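Local coordinates for protein alanine racemase (Actinobacillus succinogenes, PDB 3C3K) that is of unknown function but has the two-lobed alpha/beta fold of the periplasmic binding protein-like family, at residues V194-A199 and V214-F219. Residues are numbered along the deposited sequence; the frame is centred on the assembly and turned at random.
Sequences VLAAGA and VAVVGF
A196 packs on V216 and G218, and A199 on V216, in the beta-alpha-beta unit formed by strand 187-190, helix 193-205 and strand 215-217. The unit belongs to one alpha/beta lobe of the periplasmic binding protein-like fold. Helix and strand run nearly antiparallel: their local axes make 163° and approach to 8.6 Å, as expected when a connecting helix leads the chain back across a parallel sheet. V217 pairs through its backbone with I188 and A190 in the neighbouring strand, placing 215-217 beside 187-190.

V216 carries the strand side of the packing. V216 CB points toward the helix and lies 5.3 Å from A196 CB, so the branches beyond it must close the gap. CG1 is anti to the backbone N (chi1 -176°), which directs this methyl to the helix. V216 CG1 meets A196 CB at 3.8 Å. A196 O lies 4.0 Å from V216 CG1 and is merely a van der Waals neighbour. A199 CB, one helical turn on, is a looser partner, 4.4 Å from V216 CG1. The other branch, V216 CG2, is anti to the carbonyl carbon and stands 4.8 Å from A199 CB; farther along the helix, V216 also touches I200 and L203.

V217 turns its side chain to the other face, against V115 and L119 of helix 108-121. On the near face, A196 CB approaches G218 CA to 3.9 Å. G218 has no side chain, and its CA itself meets the alanine methyl; A196 CA and G218 CA are the nearest pair of CA atoms between the two segments. A196 CB also sits 4.2 Å from V217 O, so the methyl rests on two backbone atoms of 217-218, V217 O and G218 CA.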
ATOM      1  N   VAL B 194       2.399   6.464   8.323  1.00 12.32           N
ATOM      2  CA  VAL B 194       1.258   7.012   7.536  1.00 13.26           C
ATOM      3  C   VAL B 194       0.559   8.133   8.368  1.00 13.65           C
ATOM      4  O   VAL B 194       0.226   9.204   7.866  1.00 12.72           O
ATOM      5  CB  VAL B 194       0.264   5.902   7.179  1.00 14.53           C
ATOM      6  CG1 VAL B 194      -0.960   6.461   6.467  1.00 15.03           C
ATOM      7  CG2 VAL B 194       0.917   4.846   6.273  1.00 15.44           C
ATOM      8  N   LEU B 195       0.349   7.857   9.640  1.00 13.13           N
ATOM      9  CA  LEU B 195      -0.312   8.830  10.524  1.00 13.86           C
ATOM     10  C   LEU B 195       0.615  10.008  10.769  1.00 13.95           C
ATOM     11  O   LEU B 195       0.151  11.133  10.885  1.00 14.19           O
ATOM     12  CB  LEU B 195      -0.666   8.131  11.837  1.00 12.64           C
ATOM     13  CG  LEU B 195      -1.714   7.041  11.612  1.00 10.91           C
ATOM     14  CD1 LEU B 195      -1.910   6.339  12.987  1.00 13.72           C
ATOM     15  CD2 LEU B 195      -3.054   7.611  11.046  1.00 10.84           C
ATOM     16  N   ALA B 196       1.923   9.759  10.819  1.00 14.49           N
ATOM     17  CA  ALA B 196       2.913  10.826  11.126  1.00 14.65           C
ATOM     18  C   ALA B 196       3.024  11.787   9.942  1.00 15.46           C
ATOM     19  O   ALA B 196       3.209  12.998  10.112  1.00 16.32           O
ATOM     20  CB  ALA B 196       4.294  10.242  11.500  1.00 12.99           C
ATOM     21  N   ALA B 197       2.876  11.256   8.724  1.00 16.43           N
ATOM     22  CA  ALA B 197       2.920  12.107   7.530  1.00 16.37           C
ATOM     23  C   ALA B 197       1.774  13.119   7.581  1.00 15.72           C
ATOM     24  O   ALA B 197       1.931  14.261   7.153  1.00 14.85           O
ATOM     25  CB  ALA B 197       2.846  11.267   6.274  1.00 15.87           C
ATOM     26  N   GLY B 198       0.634  12.691   8.119  1.00 16.65           N
ATOM     27  CA  GLY B 198      -0.542  13.563   8.295  1.00 14.65           C
ATOM     28  C   GLY B 198      -0.305  14.528   9.437  1.00 14.95           C
ATOM     29  O   GLY B 198      -0.725  15.700   9.401  1.00 12.86           O
ATOM     30  N   ALA B 199       0.410  14.063  10.459  1.00 13.92           N
ATOM     31  CA  ALA B 199       0.742  14.993  11.527  1.00 14.35           C
ATOM     32  C   ALA B 199       1.627  16.150  11.004  1.00 14.47           C
ATOM     33  O   ALA B 199       1.347  17.309  11.278  1.00 14.90           O
ATOM     34  CB  ALA B 199       1.339  14.265  12.707  1.00 12.56           C
ATOM     35  N   VAL B 214       7.347  21.607  17.315  1.00 18.52           N
ATOM     36  CA  VAL B 214       6.776  20.283  17.547  1.00 18.01           C
ATOM     37  C   VAL B 214       7.578  19.250  16.705  1.00 15.93           C
ATOM     38  O   VAL B 214       7.659  19.321  15.475  1.00 16.84           O
ATOM     39  CB  VAL B 214       5.321  20.205  17.176  1.00 16.52           C
ATOM     40  CG1 VAL B 214       4.734  18.796  17.479  1.00 17.88           C
ATOM     41  CG2 VAL B 214       4.438  21.311  17.907  1.00 19.96           C
ATOM     42  N   ALA B 215       8.183  18.309  17.406  1.00 14.67           N
ATOM     43  CA  ALA B 215       8.934  17.210  16.834  1.00 12.05           C
ATOM     44  C   ALA B 215       7.896  16.147  16.431  1.00 12.16           C
ATOM     45  O   ALA B 215       6.848  16.054  17.070  1.00 12.66           O
ATOM     46  CB  ALA B 215       9.808  16.658  17.889  1.00 12.00           C
ATOM     47  N   VAL B 216       8.176  15.340  15.407  1.00 11.51           N
ATOM     48  CA  VAL B 216       7.324  14.202  14.993  1.00 11.12           C
ATOM     49  C   VAL B 216       8.170  12.944  14.870  1.00 11.54           C
ATOM     50  O   VAL B 216       9.260  12.991  14.299  1.00 12.54           O
ATOM     51  CB  VAL B 216       6.575  14.472  13.645  1.00 12.51           C
ATOM     52  CG1 VAL B 216       5.611  13.308  13.296  1.00 10.15           C
ATOM     53  CG2 VAL B 216       5.799  15.809  13.669  1.00 12.47           C
ATOM     54  N   VAL B 217       7.674  11.825  15.397  1.00 12.01           N
ATOM     55  CA  VAL B 217       8.279  10.512  15.239  1.00 11.83           C
ATOM     56  C   VAL B 217       7.182   9.555  14.770  1.00 12.47           C
ATOM     57  O   VAL B 217       6.024   9.610  15.237  1.00 13.71           O
ATOM     58  CB  VAL B 217       8.963  10.001  16.558  1.00 12.08           C
ATOM     59  CG1 VAL B 217       9.470   8.517  16.424  1.00 13.10           C
ATOM     60  CG2 VAL B 217      10.078  10.952  16.958  1.00 10.19           C
ATOM     61  N   GLY B 218       7.523   8.735  13.787  1.00 12.48           N
ATOM     62  CA  GLY B 218       6.589   7.697  13.309  1.00 13.35           C
ATOM     63  C   GLY B 218       6.936   6.260  13.702  1.00 13.68           C
ATOM     64  O   GLY B 218       7.572   6.005  14.723  1.00 14.56           O
ATOM     65  N   PHE B 219       6.459   5.291  12.924  1.00 15.00           N
ATOM     66  CA  PHE B 219       6.712   3.879  13.233  1.00 15.24           C
ATOM     67  C   PHE B 219       6.645   3.028  11.968  1.00 14.74           C
ATOM     68  O   PHE B 219       5.735   3.184  11.169  1.00 15.93           O
ATOM     69  CB  PHE B 219       5.748   3.385  14.303  1.00 15.25           C
ATOM     70  CG  PHE B 219       6.343   2.389  15.271  1.00 15.04           C
ATOM     71  CD1 PHE B 219       6.600   1.086  14.869  1.00 12.95           C
ATOM     72  CD2 PHE B 219       6.620   2.747  16.577  1.00 13.75           C
ATOM     73  CE1 PHE B 219       7.154   0.144  15.756  1.00 13.18           C
ATOM     74  CE2 PHE B 219       7.188   1.803  17.505  1.00 16.03           C
ATOM     75  CZ  PHE B 219       7.447   0.475  17.058  1.00 15.57           C
TER